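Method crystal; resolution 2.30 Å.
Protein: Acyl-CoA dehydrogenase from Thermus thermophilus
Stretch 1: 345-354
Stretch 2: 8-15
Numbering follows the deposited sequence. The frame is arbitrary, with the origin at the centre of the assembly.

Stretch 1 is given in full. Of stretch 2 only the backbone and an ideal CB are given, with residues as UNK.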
# COMPACT_ATOMS: atom_id res chain seq x y z
N GLU B 345 25.61 -17.38 7.27
CA GLU B 345 25.95 -16.08 7.86
C GLU B 345 26.84 -15.24 6.93
O GLU B 345 26.84 -14.02 7.00
CB GLU B 345 26.67 -16.29 9.19
CG GLU B 345 27.15 -15.01 9.86
CD GLU B 345 26.02 -14.03 10.12
OE1 GLU B 345 24.88 -14.50 10.33
OE2 GLU B 345 26.26 -12.81 10.12
N GLU B 346 27.60 -15.91 6.06
CA GLU B 346 28.48 -15.22 5.12
C GLU B 346 27.68 -14.25 4.26
O GLU B 346 28.19 -13.20 3.86
CB GLU B 346 29.19 -16.24 4.23
CG GLU B 346 30.07 -15.63 3.15
CD GLU B 346 31.23 -14.82 3.71
OE1 GLU B 346 31.93 -14.16 2.92
OE2 GLU B 346 31.44 -14.85 4.95
N TYR B 347 26.42 -14.59 3.97
CA TYR B 347 25.59 -13.72 3.15
C TYR B 347 24.39 -13.10 3.88
O TYR B 347 23.32 -12.90 3.30
CB TYR B 347 25.11 -14.49 1.91
CG TYR B 347 26.24 -15.10 1.11
CD1 TYR B 347 26.79 -16.33 1.47
CD2 TYR B 347 26.80 -14.42 0.02
CE1 TYR B 347 27.87 -16.87 0.78
CE2 TYR B 347 27.89 -14.96 -0.68
CZ TYR B 347 28.41 -16.18 -0.28
OH TYR B 347 29.50 -16.71 -0.94
N ALA B 348 24.59 -12.77 5.16
CA ALA B 348 23.56 -12.16 5.99
C ALA B 348 23.06 -10.88 5.33
O ALA B 348 21.86 -10.61 5.31
CB ALA B 348 24.12 -11.85 7.39
N VAL B 349 23.98 -10.10 4.77
CA VAL B 349 23.61 -8.86 4.11
C VAL B 349 22.71 -9.13 2.91
O VAL B 349 21.68 -8.47 2.75
CB VAL B 349 24.87 -8.08 3.67
CG1 VAL B 349 24.46 -6.83 2.90
CG2 VAL B 349 25.66 -7.69 4.91
N GLU B 350 23.07 -10.10 2.08
CA GLU B 350 22.25 -10.45 0.91
C GLU B 350 20.86 -10.92 1.35
O GLU B 350 19.85 -10.59 0.72
CB GLU B 350 22.92 -11.56 0.09
CG GLU B 350 24.17 -11.20 -0.71
CD GLU B 350 25.40 -10.84 0.13
OE1 GLU B 350 25.58 -11.37 1.25
OE2 GLU B 350 26.21 -10.02 -0.36
N ALA B 351 20.80 -11.71 2.42
CA ALA B 351 19.52 -12.21 2.92
C ALA B 351 18.62 -11.02 3.26
O ALA B 351 17.45 -11.00 2.92
CB ALA B 351 19.72 -13.08 4.15
N SER B 352 19.19 -10.02 3.93
CA SER B 352 18.41 -8.83 4.29
C SER B 352 17.93 -8.06 3.06
O SER B 352 16.79 -7.59 3.04
CB SER B 352 19.23 -7.92 5.19
OG SER B 352 19.38 -8.46 6.49
N ILE B 353 18.79 -7.93 2.05
CA ILE B 353 18.42 -7.21 0.82
C ILE B 353 17.23 -7.83 0.10
O ILE B 353 16.31 -7.12 -0.30
CB ILE B 353 19.61 -7.12 -0.18
CG1 ILE B 353 20.69 -6.18 0.34
CG2 ILE B 353 19.10 -6.61 -1.53
CD1 ILE B 353 21.96 -6.17 -0.52
N ILE B 354 17.25 -9.15 -0.10
CA ILE B 354 16.14 -9.80 -0.78
C ILE B 354 14.90 -9.85 0.11
O ILE B 354 13.78 -9.97 -0.40
CB ILE B 354 16.52 -11.24 -1.25
CG1 ILE B 354 16.98 -12.06 -0.06
CG2 ILE B 354 17.60 -11.18 -2.33
CD1 ILE B 354 17.45 -13.44 -0.44
N UNK B 8 34.98 -11.62 -5.11
CA UNK B 8 33.57 -11.37 -5.35
C UNK B 8 32.65 -12.40 -4.68
O UNK B 8 31.55 -12.07 -4.26
CB UNK B 8 33.31 -11.35 -6.86
N UNK B 9 33.11 -13.64 -4.60
CA UNK B 9 32.32 -14.70 -3.99
C UNK B 9 31.94 -14.40 -2.54
O UNK B 9 30.82 -14.65 -2.12
CB UNK B 9 33.09 -16.02 -4.06
N UNK B 10 32.90 -13.86 -1.79
CA UNK B 10 32.68 -13.52 -0.38
C UNK B 10 31.43 -12.66 -0.21
O UNK B 10 30.97 -12.03 -1.16
CB UNK B 10 33.90 -12.79 0.19
N UNK B 11 30.90 -12.62 1.01
CA UNK B 11 29.72 -11.82 1.27
C UNK B 11 29.99 -10.35 1.04
O UNK B 11 30.83 -9.76 1.71
CB UNK B 11 29.23 -12.05 2.70
N UNK B 12 29.28 -9.76 0.09
CA UNK B 12 29.46 -8.35 -0.22
C UNK B 12 30.54 -8.13 -1.27
O UNK B 12 30.86 -6.99 -1.61
CB UNK B 12 29.81 -7.57 1.05
N UNK B 13 31.10 -9.22 -1.77
CA UNK B 13 32.15 -9.11 -2.78
C UNK B 13 31.67 -8.47 -4.06
O UNK B 13 32.46 -7.87 -4.79
CB UNK B 13 32.73 -10.49 -3.09
N UNK B 14 30.38 -8.61 -4.36
CA UNK B 14 29.81 -8.04 -5.57
C UNK B 14 29.90 -6.52 -5.54
O UNK B 14 29.64 -5.85 -6.54
CB UNK B 14 28.36 -8.48 -5.74
N UNK B 15 30.28 -5.99 -4.39
CA UNK B 15 30.38 -4.55 -4.23
C UNK B 15 31.69 -3.98 -4.79
O UNK B 15 31.72 -2.85 -5.27
CB UNK B 15 30.25 -4.19 -2.75

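At position 8 no atom of stretch 1 lies within 5.5 Å of the ideal CB, so this contact sets no preference; the residue is Trp-8, whose nearest side-chain atom, CZ3, is 7.4 Å from Tyr-347 OH.

At position 9 CA-to-CB points sideways, and the ideal CB is 4.8 Å from the OH of Tyr-347. What stretch 1 engages is the backbone: Tyr-347 OH donates a hydrogen bond to the carbonyl O of position 9 at 2.7 Å, with that O near the plane of the ring, at its edge. Since the carbonyl does the work, many side chains would suit. The deposited residue is Gln-9 (chi1 m), whose nearest side-chain atom, CB, is 4.8 Å from Tyr-347 OH.

Position 10 points away overall, yet its ideal CB is 3.6 Å from Glu-346 OE1. A basic or polar chain, or a short one, would fit beside the carboxylate. It is Lys-10, with chi1 m and the other three angles t. The extended chain carries NZ away from Glu-346, so no salt bridge forms; the CA and CB end lies closest to OE1, with CA at 3.4 Å from Glu-346 OE1.

Position 11 is the one where stretch 1 itself rules out a CB. An ideal CB would point toward stretch 1 and sit 1.9 Å from Glu-346 O, a clash, although phi/psi of -62/118 would suit most residues. Glycine is therefore expected, and Gly-11 is found. Its CA makes a CA-H...O contact with Glu-346 O at 3.3 Å (151° at H), and its N donates to Glu-346 OE1 at 2.7 Å, nearly linear at 175°.

At position 12, phi/psi of 89/3 would jam a CB against the preceding carbonyl O, which by itself calls for glycine. Gly-12, in the type II turn from 10 to 13, donates from N to Glu-350 OE2 at 3.1 Å; the 126° angle makes this bond weak.

Position 13 does not touch stretch 1, but its ideal CB would be 2.3 Å from Trp-8 O, so glycine again fits. Gly-13 N closes the turn on Lys-10 O at 2.9 Å.

At position 14 CA-to-CB points toward stretch 1, with nothing there within 5.5 Å of the ideal CB. A long side chain can cross that gap, and a donor, basic or aromatic, would answer the Glu-350 carboxylate. It is Trp-14 (chi1 p): NE1 donates to Glu-350 OE2 at 2.7 Å and 158°, near the ring plane, while CZ2 packs 4.0 Å from Ile-353 CD1.

Position 15 is out of reach, and stretch 1 leaves its choice free; it is Leu-15.

Stretch 2 8-15: WQKGGGWL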
# COMPACT_ATOMS: atom_id res chain seq x y z
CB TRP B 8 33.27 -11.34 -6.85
CG TRP B 8 33.51 -12.65 -7.55
CD1 TRP B 8 34.71 -13.14 -7.98
CD2 TRP B 8 32.53 -13.65 -7.84
NE1 TRP B 8 34.54 -14.39 -8.53
CE2 TRP B 8 33.21 -14.73 -8.46
CE3 TRP B 8 31.15 -13.75 -7.65
CZ2 TRP B 8 32.55 -15.89 -8.88
CZ3 TRP B 8 30.49 -14.90 -8.07
CH2 TRP B 8 31.20 -15.96 -8.67
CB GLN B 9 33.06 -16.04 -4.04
CG GLN B 9 32.95 -16.75 -5.37
CD GLN B 9 33.52 -18.16 -5.35
OE1 GLN B 9 33.27 -18.95 -6.26
NE2 GLN B 9 34.28 -18.48 -4.31
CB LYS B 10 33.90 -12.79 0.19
CG LYS B 10 35.21 -13.58 0.14
CD LYS B 10 36.34 -12.89 0.90
CE LYS B 10 37.60 -13.74 0.92
NZ LYS B 10 38.65 -13.20 1.83
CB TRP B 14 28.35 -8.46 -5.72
CG TRP B 14 27.54 -8.19 -4.49
CD1 TRP B 14 27.36 -9.03 -3.43
CD2 TRP B 14 26.86 -6.98 -4.17
NE1 TRP B 14 26.60 -8.42 -2.47
CE2 TRP B 14 26.28 -7.16 -2.89
CE3 TRP B 14 26.68 -5.76 -4.83
CZ2 TRP B 14 25.53 -6.16 -2.26
CZ3 TRP B 14 25.93 -4.76 -4.20
CH2 TRP B 14 25.37 -4.97 -2.93
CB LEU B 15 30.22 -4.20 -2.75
CG LEU B 15 29.86 -2.76 -2.39
CD1 LEU B 15 31.06 -1.85 -2.60
CD2 LEU B 15 28.67 -2.31 -3.23
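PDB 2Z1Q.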